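Local coordinates for flagellar brake protein YcgR (Escherichia coli K-12, PDB 5Y6H), which acts as a flagellar brake that, when bound to cyclic di-GMP, engages components of the flagellar motor and slows it, lowering motility, at residues I28-S33 with L51-G56; T72-T77 with K81-V86. All coordinates share one frame; numbering follows the deposited sequence.

Contact 1: residues I28-S33 with L51-G56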
ATOM      1  N   ILE A  28       3.707  10.071   2.819  1.00 22.64           N
ATOM      2  CA  ILE A  28       3.479  10.556   1.461  1.00 23.46           C
ATOM      3  C   ILE A  28       2.252   9.859   0.885  1.00 23.39           C
ATOM      4  O   ILE A  28       1.841   8.806   1.399  1.00 22.11           O
ATOM      5  CB  ILE A  28       4.717  10.339   0.576  1.00 20.63           C
ATOM      6  CG1 ILE A  28       5.077   8.857   0.497  1.00 17.39           C
ATOM      7  CG2 ILE A  28       5.880  11.178   1.073  1.00 18.01           C
ATOM      8  CD1 ILE A  28       6.074   8.547  -0.616  1.00 22.99           C
ATOM      9  N   PRO A  29       1.632  10.398  -0.167  1.00 22.70           N
ATOM     10  CA  PRO A  29       0.444   9.747  -0.726  1.00 18.33           C
ATOM     11  C   PRO A  29       0.778   8.406  -1.356  1.00 21.75           C
ATOM     12  O   PRO A  29       1.882   8.180  -1.858  1.00 22.14           O
ATOM     13  CB  PRO A  29      -0.050  10.743  -1.784  1.00 22.47           C
ATOM     14  CG  PRO A  29       0.624  12.032  -1.467  1.00 26.66           C
ATOM     15  CD  PRO A  29       1.928  11.674  -0.841  1.00 21.48           C
ATOM     16  N   LEU A  30      -0.197   7.507  -1.313  1.00 18.61           N
ATOM     17  CA  LEU A  30      -0.127   6.232  -2.005  1.00 15.69           C
ATOM     18  C   LEU A  30      -1.097   6.252  -3.176  1.00 17.61           C
ATOM     19  O   LEU A  30      -2.091   6.984  -3.164  1.00 22.31           O
ATOM     20  CB  LEU A  30      -0.496   5.065  -1.081  1.00 23.76           C
ATOM     21  CG  LEU A  30       0.161   4.908   0.289  1.00 27.88           C
ATOM     22  CD1 LEU A  30      -0.337   3.627   0.941  1.00 25.66           C
ATOM     23  CD2 LEU A  30       1.676   4.906   0.197  1.00 24.41           C
ATOM     24  N   ARG A  31      -0.811   5.440  -4.188  1.00 20.39           N
ATOM     25  CA  ARG A  31      -1.776   5.144  -5.237  1.00 17.38           C
ATOM     26  C   ARG A  31      -2.131   3.666  -5.172  1.00 17.76           C
ATOM     27  O   ARG A  31      -1.240   2.810  -5.204  1.00 18.50           O
ATOM     28  CB  ARG A  31      -1.233   5.498  -6.624  1.00 22.78           C
ATOM     29  CG  ARG A  31      -2.145   5.047  -7.762  1.00 25.90           C
ATOM     30  CD  ARG A  31      -1.577   5.409  -9.121  1.00 36.68           C
ATOM     31  NE  ARG A  31      -1.283   6.834  -9.227  1.00 46.02           N
ATOM     32  CZ  ARG A  31      -0.472   7.362 -10.137  1.00 56.52           C
ATOM     33  NH1 ARG A  31      -0.259   8.672 -10.160  1.00 55.80           N
ATOM     34  NH2 ARG A  31       0.128   6.581 -11.025  1.00 60.74           N
ATOM     35  N   LEU A  32      -3.426   3.376  -5.057  1.00 16.63           N
ATOM     36  CA  LEU A  32      -3.946   2.017  -5.144  1.00 20.42           C
ATOM     37  C   LEU A  32      -4.508   1.826  -6.544  1.00 19.70           C
ATOM     38  O   LEU A  32      -5.392   2.579  -6.966  1.00 21.47           O
ATOM     39  CB  LEU A  32      -5.036   1.763  -4.101  1.00 22.30           C
ATOM     40  CG  LEU A  32      -4.680   1.307  -2.681  1.00 30.79           C
ATOM     41  CD1 LEU A  32      -3.491   2.072  -2.107  1.00 26.15           C
ATOM     42  CD2 LEU A  32      -5.896   1.445  -1.769  1.00 25.51           C
ATOM     43  N   SER A  33      -3.999   0.832  -7.263  1.00 17.51           N
ATOM     44  CA  SER A  33      -4.446   0.553  -8.619  1.00 18.78           C
ATOM     45  C   SER A  33      -4.961  -0.877  -8.721  1.00 24.90           C
ATOM     46  O   SER A  33      -4.377  -1.802  -8.147  1.00 23.26           O
ATOM     47  CB  SER A  33      -3.319   0.778  -9.631  1.00 23.85           C
ATOM     48  OG  SER A  33      -2.838   2.113  -9.585  1.00 29.73           O
ATOM     49  N   LEU A  51      -1.359  -3.651   7.627  1.00 17.30           N
ATOM     50  CA  LEU A  51      -1.316  -2.299   7.087  1.00 12.90           C
ATOM     51  C   LEU A  51      -2.724  -1.725   7.118  1.00 15.67           C
ATOM     52  O   LEU A  51      -3.681  -2.399   6.726  1.00 20.12           O
ATOM     53  CB  LEU A  51      -0.816  -2.271   5.634  1.00 15.06           C
ATOM     54  CG  LEU A  51       0.640  -2.517   5.242  1.00 21.62           C
ATOM     55  CD1 LEU A  51       1.072  -3.928   5.581  1.00 23.97           C
ATOM     56  CD2 LEU A  51       0.820  -2.247   3.746  1.00 23.18           C
ATOM     57  N   VAL A  52      -2.853  -0.478   7.562  1.00 14.86           N
ATOM     58  CA  VAL A  52      -4.126   0.239   7.538  1.00 16.15           C
ATOM     59  C   VAL A  52      -4.003   1.361   6.518  1.00 18.63           C
ATOM     60  O   VAL A  52      -3.109   2.207   6.630  1.00 16.48           O
ATOM     61  CB  VAL A  52      -4.500   0.788   8.922  1.00 22.59           C
ATOM     62  CG1 VAL A  52      -5.884   1.413   8.885  1.00 22.47           C
ATOM     63  CG2 VAL A  52      -4.441  -0.315   9.966  1.00 23.96           C
ATOM     64  N   LEU A  53      -4.899   1.375   5.529  1.00 15.98           N
ATOM     65  CA  LEU A  53      -4.843   2.316   4.417  1.00 16.24           C
ATOM     66  C   LEU A  53      -6.092   3.189   4.391  1.00 17.66           C
ATOM     67  O   LEU A  53      -7.201   2.708   4.640  1.00 21.91           O
ATOM     68  CB  LEU A  53      -4.705   1.578   3.077  1.00 14.35           C
ATOM     69  CG  LEU A  53      -3.580   0.544   2.979  1.00 15.13           C
ATOM     70  CD1 LEU A  53      -3.733  -0.318   1.736  1.00 21.42           C
ATOM     71  CD2 LEU A  53      -2.216   1.228   2.988  1.00 23.50           C
ATOM     72  N   ASP A  54      -5.910   4.468   4.068  1.00 17.81           N
ATOM     73  CA  ASP A  54      -7.031   5.399   4.001  1.00 18.33           C
ATOM     74  C   ASP A  54      -7.956   5.069   2.830  1.00 18.41           C
ATOM     75  O   ASP A  54      -7.518   4.619   1.766  1.00 17.67           O
ATOM     76  CB  ASP A  54      -6.517   6.836   3.864  1.00 20.72           C
ATOM     77  CG  ASP A  54      -7.541   7.875   4.292  1.00 29.27           C
ATOM     78  OD1 ASP A  54      -8.558   7.504   4.916  1.00 28.15           O
ATOM     79  OD2 ASP A  54      -7.331   9.074   4.002  1.00 28.17           O
ATOM     80  N   PHE A  55      -9.253   5.295   3.040  1.00 20.52           N
ATOM     81  CA  PHE A  55     -10.210   5.252   1.941  1.00 19.10           C
ATOM     82  C   PHE A  55      -9.921   6.372   0.949  1.00 23.24           C
ATOM     83  O   PHE A  55      -9.360   7.414   1.299  1.00 21.12           O
ATOM     84  CB  PHE A  55     -11.642   5.406   2.466  1.00 20.20           C
ATOM     85  CG  PHE A  55     -12.382   4.106   2.658  1.00 23.69           C
ATOM     86  CD1 PHE A  55     -13.769   4.078   2.598  1.00 21.05           C
ATOM     87  CD2 PHE A  55     -11.702   2.923   2.914  1.00 23.70           C
ATOM     88  CE1 PHE A  55     -14.472   2.897   2.775  1.00 18.77           C
ATOM     89  CE2 PHE A  55     -12.397   1.731   3.096  1.00 22.19           C
ATOM     90  CZ  PHE A  55     -13.784   1.719   3.027  1.00 21.83           C
ATOM     91  N   GLY A  56     -10.313   6.152  -0.309  1.00 22.27           N
ATOM     92  CA  GLY A  56     -10.348   7.231  -1.270  1.00 22.05           C
ATOM     93  C   GLY A  56     -11.567   8.113  -1.066  1.00 22.15           C
ATOM     94  O   GLY A  56     -12.488   7.792  -0.316  1.00 22.64           O
TER

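Contact 2: residues T72-T77 with K81-V86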
ATOM      1  N   THR A  72      -2.284  -3.122  -6.686  1.00 18.74           N
ATOM      2  CA  THR A  72      -0.913  -2.628  -6.736  1.00 21.34           C
ATOM      3  C   THR A  72      -0.829  -1.291  -6.012  1.00 21.12           C
ATOM      4  O   THR A  72      -1.620  -0.380  -6.282  1.00 23.43           O
ATOM      5  CB  THR A  72      -0.436  -2.476  -8.182  1.00 23.51           C
ATOM      6  OG1 THR A  72      -0.409  -3.763  -8.809  1.00 24.47           O
ATOM      7  CG2 THR A  72       0.958  -1.867  -8.228  1.00 25.37           C
ATOM      8  N   ILE A  73       0.126  -1.174  -5.095  1.00 17.62           N
ATOM      9  CA  ILE A  73       0.299   0.021  -4.280  1.00 18.43           C
ATOM     10  C   ILE A  73       1.615   0.678  -4.669  1.00 17.08           C
ATOM     11  O   ILE A  73       2.665   0.022  -4.674  1.00 17.92           O
ATOM     12  CB  ILE A  73       0.253  -0.324  -2.781  1.00 20.88           C
ATOM     13  CG1 ILE A  73      -1.083  -1.008  -2.455  1.00 23.80           C
ATOM     14  CG2 ILE A  73       0.455   0.926  -1.946  1.00 21.97           C
ATOM     15  CD1 ILE A  73      -1.226  -1.469  -1.036  1.00 30.24           C
ATOM     16  N   THR A  74       1.556   1.972  -5.013  1.00 19.48           N
ATOM     17  CA  THR A  74       2.722   2.738  -5.440  1.00 20.23           C
ATOM     18  C   THR A  74       2.843   4.019  -4.626  1.00 16.56           C
ATOM     19  O   THR A  74       1.842   4.615  -4.220  1.00 24.89           O
ATOM     20  CB  THR A  74       2.646   3.102  -6.936  1.00 24.07           C
ATOM     21  OG1 THR A  74       1.384   3.725  -7.211  1.00 29.17           O
ATOM     22  CG2 THR A  74       2.783   1.841  -7.791  1.00 20.17           C
ATOM     23  N   ALA A  75       4.084   4.452  -4.414  1.00 17.80           N
ATOM     24  CA  ALA A  75       4.355   5.710  -3.735  1.00 17.53           C
ATOM     25  C   ALA A  75       5.746   6.169  -4.140  1.00 17.43           C
ATOM     26  O   ALA A  75       6.665   5.352  -4.238  1.00 21.51           O
ATOM     27  CB  ALA A  75       4.264   5.575  -2.209  1.00 23.08           C
ATOM     28  N   GLU A  76       5.902   7.466  -4.389  1.00 17.36           N
ATOM     29  CA  GLU A  76       7.205   7.948  -4.818  1.00 20.51           C
ATOM     30  C   GLU A  76       7.447   9.370  -4.335  1.00 20.98           C
ATOM     31  O   GLU A  76       6.525  10.187  -4.258  1.00 22.54           O
ATOM     32  CB  GLU A  76       7.365   7.888  -6.343  1.00 30.51           C
ATOM     33  CG  GLU A  76       6.267   8.577  -7.131  1.00 41.29           C
ATOM     34  CD  GLU A  76       6.228   8.114  -8.576  1.00 51.87           C
ATOM     35  OE1 GLU A  76       7.276   8.194  -9.249  1.00 52.21           O
ATOM     36  OE2 GLU A  76       5.157   7.663  -9.035  1.00 54.84           O
ATOM     37  N   THR A  77       8.710   9.649  -4.010  1.00 20.66           N
ATOM     38  CA  THR A  77       9.159  10.994  -3.683  1.00 17.40           C
ATOM     39  C   THR A  77      10.656  11.092  -3.959  1.00 24.15           C
ATOM     40  O   THR A  77      11.405  10.146  -3.700  1.00 22.52           O
ATOM     41  CB  THR A  77       8.850  11.365  -2.222  1.00 20.99           C
ATOM     42  OG1 THR A  77       9.229  12.727  -1.982  1.00 23.21           O
ATOM     43  CG2 THR A  77       9.593  10.457  -1.248  1.00 22.45           C
ATOM     44  N   LYS A  81      10.816   5.167  -5.579  1.00 23.13           N
ATOM     45  CA  LYS A  81       9.472   4.625  -5.730  1.00 20.27           C
ATOM     46  C   LYS A  81       9.330   3.331  -4.940  1.00 19.74           C
ATOM     47  O   LYS A  81      10.202   2.458  -5.001  1.00 23.60           O
ATOM     48  CB  LYS A  81       9.137   4.369  -7.203  1.00 24.92           C
ATOM     49  CG  LYS A  81       7.760   3.749  -7.414  1.00 27.54           C
ATOM     50  CD  LYS A  81       7.480   3.511  -8.890  1.00 40.79           C
ATOM     51  CE  LYS A  81       6.606   4.610  -9.473  1.00 46.93           C
ATOM     52  NZ  LYS A  81       6.121   4.267 -10.839  1.00 55.76           N
ATOM     53  N   VAL A  82       8.227   3.213  -4.208  1.00 18.24           N
ATOM     54  CA  VAL A  82       7.826   1.973  -3.557  1.00 17.93           C
ATOM     55  C   VAL A  82       6.728   1.342  -4.400  1.00 18.18           C
ATOM     56  O   VAL A  82       5.809   2.038  -4.845  1.00 19.83           O
ATOM     57  CB  VAL A  82       7.336   2.235  -2.121  1.00 22.00           C
ATOM     58  CG1 VAL A  82       6.734   0.970  -1.511  1.00 18.93           C
ATOM     59  CG2 VAL A  82       8.471   2.778  -1.258  1.00 24.81           C
ATOM     60  N   GLU A  83       6.826   0.034  -4.643  1.00 16.60           N
ATOM     61  CA  GLU A  83       5.768  -0.681  -5.350  1.00 17.74           C
ATOM     62  C   GLU A  83       5.622  -2.086  -4.783  1.00 16.82           C
ATOM     63  O   GLU A  83       6.615  -2.804  -4.637  1.00 19.48           O
ATOM     64  CB  GLU A  83       6.045  -0.750  -6.857  1.00 25.62           C
ATOM     65  CG  GLU A  83       5.065  -1.636  -7.616  1.00 29.98           C
ATOM     66  CD  GLU A  83       5.118  -1.422  -9.118  1.00 42.71           C
ATOM     67  OE1 GLU A  83       5.224  -2.423  -9.858  1.00 44.53           O
ATOM     68  OE2 GLU A  83       5.049  -0.255  -9.559  1.00 44.21           O
ATOM     69  N   PHE A  84       4.389  -2.472  -4.463  1.00 15.92           N
ATOM     70  CA  PHE A  84       4.108  -3.839  -4.044  1.00 16.51           C
ATOM     71  C   PHE A  84       2.651  -4.145  -4.357  1.00 19.62           C
ATOM     72  O   PHE A  84       1.854  -3.250  -4.648  1.00 22.40           O
ATOM     73  CB  PHE A  84       4.434  -4.064  -2.561  1.00 20.91           C
ATOM     74  CG  PHE A  84       3.675  -3.170  -1.609  1.00 18.90           C
ATOM     75  CD1 PHE A  84       2.534  -3.631  -0.970  1.00 18.70           C
ATOM     76  CD2 PHE A  84       4.125  -1.889  -1.328  1.00 21.60           C
ATOM     77  CE1 PHE A  84       1.848  -2.826  -0.078  1.00 20.08           C
ATOM     78  CE2 PHE A  84       3.436  -1.076  -0.439  1.00 20.39           C
ATOM     79  CZ  PHE A  84       2.297  -1.546   0.184  1.00 22.36           C
ATOM     80  N   THR A  85       2.316  -5.432  -4.316  1.00 17.49           N
ATOM     81  CA  THR A  85       0.976  -5.900  -4.639  1.00 16.43           C
ATOM     82  C   THR A  85       0.445  -6.738  -3.487  1.00 25.91           C
ATOM     83  O   THR A  85       1.173  -7.553  -2.914  1.00 22.61           O
ATOM     84  CB  THR A  85       0.973  -6.726  -5.938  1.00 21.57           C
ATOM     85  OG1 THR A  85       1.450  -5.915  -7.018  1.00 29.15           O
ATOM     86  CG2 THR A  85      -0.428  -7.218  -6.270  1.00 28.40           C
ATOM     87  N   VAL A  86      -0.823  -6.519  -3.141  1.00 21.19           N
ATOM     88  CA  VAL A  86      -1.517  -7.326  -2.148  1.00 18.77           C
ATOM     89  C   VAL A  86      -2.691  -8.020  -2.827  1.00 23.14           C
ATOM     90  O   VAL A  86      -3.190  -7.585  -3.868  1.00 21.51           O
ATOM     91  CB  VAL A  86      -1.993  -6.491  -0.944  1.00 22.94           C
ATOM     92  CG1 VAL A  86      -0.803  -5.870  -0.222  1.00 25.57           C
ATOM     93  CG2 VAL A  86      -2.959  -5.419  -1.406  1.00 22.67           C
TER

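Contact 1: residues I28-S33 with L51-G56
L53 meets L30 and L32 through methyl groups alone, a compact example of strands that touch without being neighbours in a sheet. The closer approach is L30 CD1 to L53 CD2, 3.7 Å, with the two side chains crossing at about a right angle, so that they meet at one pair of methyls and do not lie along each other. L30 sets its CG opposite the carbonyl carbon (chi1 -51°) and puts CD1 anti to CA, which carries that methyl across to L53. The second branch of L53 turns elsewhere: its CD1 faces L32 CD2 at a looser 4.5 Å. One leucine thus addresses two residues of the same face of strand 30-34.

Polar bonding runs instead through strand 37-47, which lies between the two in the sheet. L30 and L32 pair with S41 and L39 through their backbones, while D54 O accepts a bond from S41 OG.

Further apolar packing borders the leucines: I73 touches both L32 and L53, L23 of helix 13-26 touches L30, and F100 meets L32. Buried methyls meeting on the inner face of a strongly curved antiparallel sheet are consistent with the split-barrel fold of the FMN-binding clan, to which PilZN belongs.

Contact 2: residues T72-T77 with K81-V86
I73 packs against the ring of F84, its directly paired neighbour, and here backbone pairing and side-chain packing reinforce each other. I73 CB sits over one ring face, 4.0 Å from the centroid and 18° off the normal, a CH-pi contact, while I73 CD1 reaches F84 CE1 at 3.5 Å. The ring gets there because F84 places CG between its backbone N and carbonyl carbon (chi1 59°), and V82 CG1 abuts its edge. With alanine in place of F84, I73 would probably lose its aromatic cover on one flank and a gap would be likely to open beside L20 and L108, which also touch this side chain.

Reciprocal backbone bonds hold this pair in place: I73 N to F84 O is 2.7 Å and nearly straight at 177°, and F84 N returns to I73 O at 3.0 Å. A75 and V82 repeat the scheme, V82 N lying 2.6 Å from A75 O.

On the other face, E76 and K81 run side by side, their salt bridge long at 4.0 Å from OE2 to NZ. T72 and T85 share a weak hydroxyl bond, whereas E83 OE2 bonds the Y4 hydroxyl. Alternating pair types, apolar residues inward and polar outward, are typical of an amphipathic beta hairpin, here strands 71-77 and 80-86.

Overall arrangement
Contacts 1 and 2 follow one another along the chain, the first closing before the second opens, yet their centres are only 10 Å apart and both belong to one antiparallel sheet of the PilZN domain. Strands 30-34 and 71-77 are neighbours in it, joined by probable backbone hydrogen bonds such as R31 N to T74 O at 2.8 Å, and L30 CD2 packs on A75 CB. The hairpin of contact 2 therefore extends the sheet beyond strand 30-34, while contact 1 reaches across strand 37-47 in the other direction. Local pairing and longer-range packing together contribute to the apolar face of one sheet in the N-terminal domain, the part of YcgR involved in FliG binding.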